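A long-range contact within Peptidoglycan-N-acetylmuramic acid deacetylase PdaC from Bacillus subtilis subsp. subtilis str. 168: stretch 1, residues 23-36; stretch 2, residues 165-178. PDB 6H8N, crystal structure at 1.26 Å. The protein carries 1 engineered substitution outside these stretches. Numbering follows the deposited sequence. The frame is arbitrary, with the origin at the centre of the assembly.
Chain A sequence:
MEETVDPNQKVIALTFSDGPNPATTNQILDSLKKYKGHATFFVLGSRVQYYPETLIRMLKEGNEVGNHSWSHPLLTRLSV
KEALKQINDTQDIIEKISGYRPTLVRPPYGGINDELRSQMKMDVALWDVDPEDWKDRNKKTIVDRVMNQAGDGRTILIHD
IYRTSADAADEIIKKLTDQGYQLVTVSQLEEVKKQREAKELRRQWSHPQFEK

Stretch 1 23-36: ATTNQILDSLKKYK
Stretch 2 (165-178) SADAADEIIKKLTD

Two helices pack side by side in the same direction, joined by interlocking apolar side chains and a row of polar contacts. Stretch 1 is helical from Ala 23 through most of its length and residues 165-178 are helical, with axes 5° from parallel and 9.0 Å apart at closest approach; 654 Å² is buried, both sides summed. CA-CA distances set the register: Thr 24 to Ala 166 5.5 Å, Ser 31 to Asp 170 5.6 Å, Tyr 35 to Lys 174 6.8 Å. The small CB of Ala 166 lies 3.8 Å from Thr 24 O. Ile 28 (m, t) brings CG1 to 4.0 Å from CB of both Ala 166 and Ala 169. Ile 173 (m, t) is a knob among Ile 28, Ser 31, Leu 32 and Tyr 35, its CD1 3.7 Å from Leu 32 CD2. Reciprocally, Tyr 35 (chi1 m, chi2 -71°) fits among Asp 170, Ile 173, Lys 174 and Thr 177; Lys 174 CA stands 4.1 Å from its ring centroid, 9° off the normal, a CH-pi contact. Three hydrogen bonds cross: Gln 27 NE2 to Asp 167 OD1 (2.9 Å, 165°), Ser 31 OG (m) to Asp 170 OD1 (2.6 Å), and Lys 174 NZ to Tyr 35 OH (3.0 Å). One water bridges Ser 31 OG and Ala 166 O, donating at 2.9 and 2.8 Å. Lys 36 (phi/psi 59/44) is the first residue to leave helical phi/psi, in a Schellman motif.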

# COMPACT_ATOMS: atom_id res chain seq x y z
N ALA A 23 -0.37 6.56 16.16
CA ALA A 23 -1.71 7.03 16.48
C ALA A 23 -2.68 6.77 15.34
O ALA A 23 -3.85 6.45 15.59
CB ALA A 23 -1.67 8.51 16.84
N THR A 24 -2.23 6.91 14.10
CA THR A 24 -3.11 6.71 12.96
C THR A 24 -2.98 5.31 12.37
O THR A 24 -3.99 4.65 12.11
CB THR A 24 -2.83 7.78 11.90
OG1 THR A 24 -1.43 7.82 11.62
CG2 THR A 24 -3.25 9.15 12.39
N THR A 25 -1.75 4.81 12.20
CA THR A 25 -1.55 3.48 11.66
C THR A 25 -2.19 2.41 12.53
O THR A 25 -2.80 1.47 12.01
CB THR A 25 -0.06 3.20 11.48
OG1 THR A 25 0.54 4.26 10.73
CG2 THR A 25 0.17 1.86 10.79
N ASN A 26 -2.09 2.53 13.86
CA ASN A 26 -2.69 1.50 14.72
C ASN A 26 -4.21 1.48 14.60
O ASN A 26 -4.83 0.42 14.69
CB ASN A 26 -2.30 1.69 16.18
CG ASN A 26 -0.90 1.25 16.48
OD1 ASN A 26 -0.38 0.30 15.87
ND2 ASN A 26 -0.30 1.88 17.47
N GLN A 27 -4.82 2.65 14.43
CA GLN A 27 -6.27 2.70 14.24
C GLN A 27 -6.67 1.99 12.95
O GLN A 27 -7.63 1.22 12.93
CB GLN A 27 -6.70 4.17 14.22
CG GLN A 27 -8.18 4.37 14.19
CD GLN A 27 -8.57 5.83 13.99
OE1 GLN A 27 -7.99 6.73 14.59
NE2 GLN A 27 -9.56 6.05 13.17
N ILE A 28 -5.90 2.19 11.87
CA ILE A 28 -6.18 1.53 10.61
C ILE A 28 -5.98 0.03 10.74
O ILE A 28 -6.80 -0.76 10.26
CB ILE A 28 -5.30 2.14 9.51
CG1 ILE A 28 -5.73 3.60 9.24
CG2 ILE A 28 -5.34 1.31 8.22
CD1 ILE A 28 -4.72 4.42 8.50
N LEU A 29 -4.90 -0.39 11.41
CA LEU A 29 -4.68 -1.81 11.65
C LEU A 29 -5.82 -2.41 12.45
O LEU A 29 -6.25 -3.53 12.17
CB LEU A 29 -3.35 -2.04 12.36
CG LEU A 29 -2.11 -1.75 11.51
CD1 LEU A 29 -0.87 -1.70 12.38
CD2 LEU A 29 -1.95 -2.80 10.42
N ASP A 30 -6.34 -1.67 13.43
CA ASP A 30 -7.50 -2.13 14.20
C ASP A 30 -8.71 -2.33 13.30
O ASP A 30 -9.43 -3.33 13.43
CB ASP A 30 -7.88 -1.12 15.29
CG ASP A 30 -6.91 -1.09 16.46
OD1 ASP A 30 -6.03 -1.96 16.59
OD2 ASP A 30 -7.08 -0.16 17.29
N SER A 31 -8.97 -1.37 12.41
CA SER A 31 -10.11 -1.47 11.50
C SER A 31 -9.97 -2.68 10.59
O SER A 31 -10.93 -3.41 10.36
CB SER A 31 -10.22 -0.20 10.65
OG SER A 31 -10.40 0.98 11.40
N LEU A 32 -8.78 -2.87 10.01
CA LEU A 32 -8.57 -4.01 9.14
C LEU A 32 -8.80 -5.31 9.89
O LEU A 32 -9.46 -6.23 9.38
CB LEU A 32 -7.15 -3.98 8.57
CG LEU A 32 -6.87 -2.86 7.57
CD1 LEU A 32 -5.36 -2.69 7.36
CD2 LEU A 32 -7.57 -3.14 6.24
N LYS A 33 -8.29 -5.41 11.12
CA LYS A 33 -8.46 -6.63 11.89
C LYS A 33 -9.93 -6.87 12.21
O LYS A 33 -10.42 -8.00 12.08
CB LYS A 33 -7.61 -6.54 13.16
CG LYS A 33 -7.72 -7.75 14.07
CD LYS A 33 -6.56 -7.81 15.07
CE LYS A 33 -6.38 -6.54 15.87
NZ LYS A 33 -5.21 -6.64 16.83
N LYS A 34 -10.66 -5.81 12.59
CA LYS A 34 -12.07 -5.93 12.95
C LYS A 34 -12.89 -6.45 11.78
O LYS A 34 -13.76 -7.30 11.94
CB LYS A 34 -12.60 -4.57 13.40
CG LYS A 34 -14.11 -4.52 13.68
CD LYS A 34 -14.53 -3.11 14.08
CE LYS A 34 -16.04 -2.93 14.12
NZ LYS A 34 -16.43 -1.54 14.52
N TYR A 35 -12.62 -5.93 10.58
CA TYR A 35 -13.39 -6.29 9.40
C TYR A 35 -12.76 -7.42 8.60
O TYR A 35 -13.25 -7.75 7.52
CB TYR A 35 -13.65 -5.04 8.54
CG TYR A 35 -14.59 -4.08 9.22
CD1 TYR A 35 -15.94 -4.39 9.36
CD2 TYR A 35 -14.13 -2.88 9.74
CE1 TYR A 35 -16.80 -3.52 10.00
CE2 TYR A 35 -15.00 -1.99 10.38
CZ TYR A 35 -16.33 -2.32 10.50
OH TYR A 35 -17.19 -1.45 11.14
N LYS A 36 -11.71 -8.05 9.13
CA LYS A 36 -11.10 -9.23 8.53
C LYS A 36 -10.58 -8.94 7.12
O LYS A 36 -10.74 -9.73 6.19
CB LYS A 36 -12.04 -10.43 8.58
CG LYS A 36 -12.43 -10.81 10.01
CD LYS A 36 -13.06 -12.20 10.10
CE LYS A 36 -13.12 -12.70 11.55
NZ LYS A 36 -13.91 -11.80 12.43
N SER A 165 -7.50 10.91 7.70
CA SER A 165 -7.26 9.76 6.84
C SER A 165 -7.55 8.45 7.57
O SER A 165 -8.13 7.53 7.00
CB SER A 165 -5.83 9.78 6.32
OG SER A 165 -5.65 10.87 5.45
N ALA A 166 -7.13 8.34 8.83
CA ALA A 166 -7.42 7.13 9.58
C ALA A 166 -8.92 6.99 9.81
O ALA A 166 -9.48 5.89 9.68
CB ALA A 166 -6.67 7.14 10.91
N ASP A 167 -9.58 8.08 10.17
CA ASP A 167 -11.04 8.03 10.35
C ASP A 167 -11.74 7.66 9.05
O ASP A 167 -12.64 6.82 9.03
CB ASP A 167 -11.56 9.36 10.90
CG ASP A 167 -11.14 9.60 12.34
OD1 ASP A 167 -10.79 8.64 13.06
OD2 ASP A 167 -11.18 10.78 12.76
N ALA A 168 -11.34 8.28 7.94
CA ALA A 168 -11.90 7.93 6.65
C ALA A 168 -11.65 6.46 6.32
O ALA A 168 -12.54 5.77 5.81
CB ALA A 168 -11.34 8.83 5.55
N ALA A 169 -10.43 5.98 6.58
CA ALA A 169 -10.10 4.60 6.27
C ALA A 169 -11.00 3.62 7.01
O ALA A 169 -11.38 2.59 6.46
CB ALA A 169 -8.63 4.31 6.59
N ASP A 170 -11.32 3.90 8.28
CA ASP A 170 -12.23 3.01 8.99
C ASP A 170 -13.56 2.90 8.28
O ASP A 170 -14.09 1.79 8.11
CB ASP A 170 -12.45 3.49 10.42
CG ASP A 170 -13.40 2.57 11.19
OD1 ASP A 170 -12.98 1.47 11.60
OD2 ASP A 170 -14.59 2.93 11.36
N GLU A 171 -14.14 4.03 7.88
CA GLU A 171 -15.43 4.03 7.20
C GLU A 171 -15.33 3.36 5.84
O GLU A 171 -16.23 2.61 5.44
CB GLU A 171 -15.96 5.46 7.10
CG GLU A 171 -17.29 5.55 6.39
CD GLU A 171 -17.99 6.87 6.54
OE1 GLU A 171 -17.54 7.71 7.32
OE2 GLU A 171 -19.00 7.04 5.83
N ILE A 172 -14.24 3.60 5.10
CA ILE A 172 -14.03 2.96 3.80
C ILE A 172 -13.94 1.45 3.96
O ILE A 172 -14.53 0.69 3.19
CB ILE A 172 -12.79 3.56 3.11
CG1 ILE A 172 -13.08 5.00 2.66
CG2 ILE A 172 -12.31 2.68 1.96
CD1 ILE A 172 -11.83 5.80 2.46
N ILE A 173 -13.16 1.00 4.94
CA ILE A 173 -13.01 -0.43 5.18
C ILE A 173 -14.37 -1.05 5.49
O ILE A 173 -14.73 -2.10 4.95
CB ILE A 173 -12.00 -0.67 6.31
CG1 ILE A 173 -10.58 -0.34 5.82
CG2 ILE A 173 -12.09 -2.12 6.82
CD1 ILE A 173 -9.58 -0.13 6.94
N LYS A 174 -15.16 -0.40 6.34
CA LYS A 174 -16.48 -0.92 6.67
C LYS A 174 -17.38 -0.98 5.44
O LYS A 174 -18.03 -2.00 5.17
CB LYS A 174 -17.14 -0.06 7.73
CG LYS A 174 -18.51 -0.59 8.14
CD LYS A 174 -19.23 0.33 9.10
CE LYS A 174 -20.47 -0.34 9.69
NZ LYS A 174 -20.12 -1.52 10.54
N LYS A 175 -17.44 0.10 4.69
CA LYS A 175 -18.36 0.15 3.55
C LYS A 175 -17.95 -0.82 2.45
O LYS A 175 -18.81 -1.47 1.85
CB LYS A 175 -18.49 1.58 3.03
CG LYS A 175 -19.25 2.46 4.00
CD LYS A 175 -19.51 3.83 3.45
CE LYS A 175 -20.58 4.53 4.29
NZ LYS A 175 -20.74 5.93 3.92
N LEU A 176 -16.66 -0.93 2.16
CA LEU A 176 -16.23 -1.90 1.16
C LEU A 176 -16.49 -3.33 1.62
O LEU A 176 -16.91 -4.17 0.82
CB LEU A 176 -14.75 -1.72 0.81
CG LEU A 176 -14.39 -0.41 0.10
CD1 LEU A 176 -12.86 -0.27 0.09
CD2 LEU A 176 -14.97 -0.37 -1.31
N THR A 177 -16.26 -3.61 2.90
CA THR A 177 -16.57 -4.93 3.43
C THR A 177 -18.07 -5.20 3.32
O THR A 177 -18.47 -6.30 2.90
CB THR A 177 -16.06 -5.04 4.87
OG1 THR A 177 -14.64 -4.84 4.89
CG2 THR A 177 -16.36 -6.42 5.44
N ASP A 178 -18.89 -4.22 3.67
CA ASP A 178 -20.34 -4.38 3.58
C ASP A 178 -20.77 -4.64 2.13
O ASP A 178 -21.77 -5.33 1.89
CB ASP A 178 -21.07 -3.13 4.09
CG ASP A 178 -21.10 -3.00 5.61
OD1 ASP A 178 -20.81 -3.95 6.37
OD2 ASP A 178 -21.49 -1.89 6.07
O HOH W 1 -8.95 3.47 11.04
O HOH W 2 -14.07 0.32 13.80
O HOH W 3 -16.42 0.96 12.10
O HOH W 4 -12.57 -6.70 5.02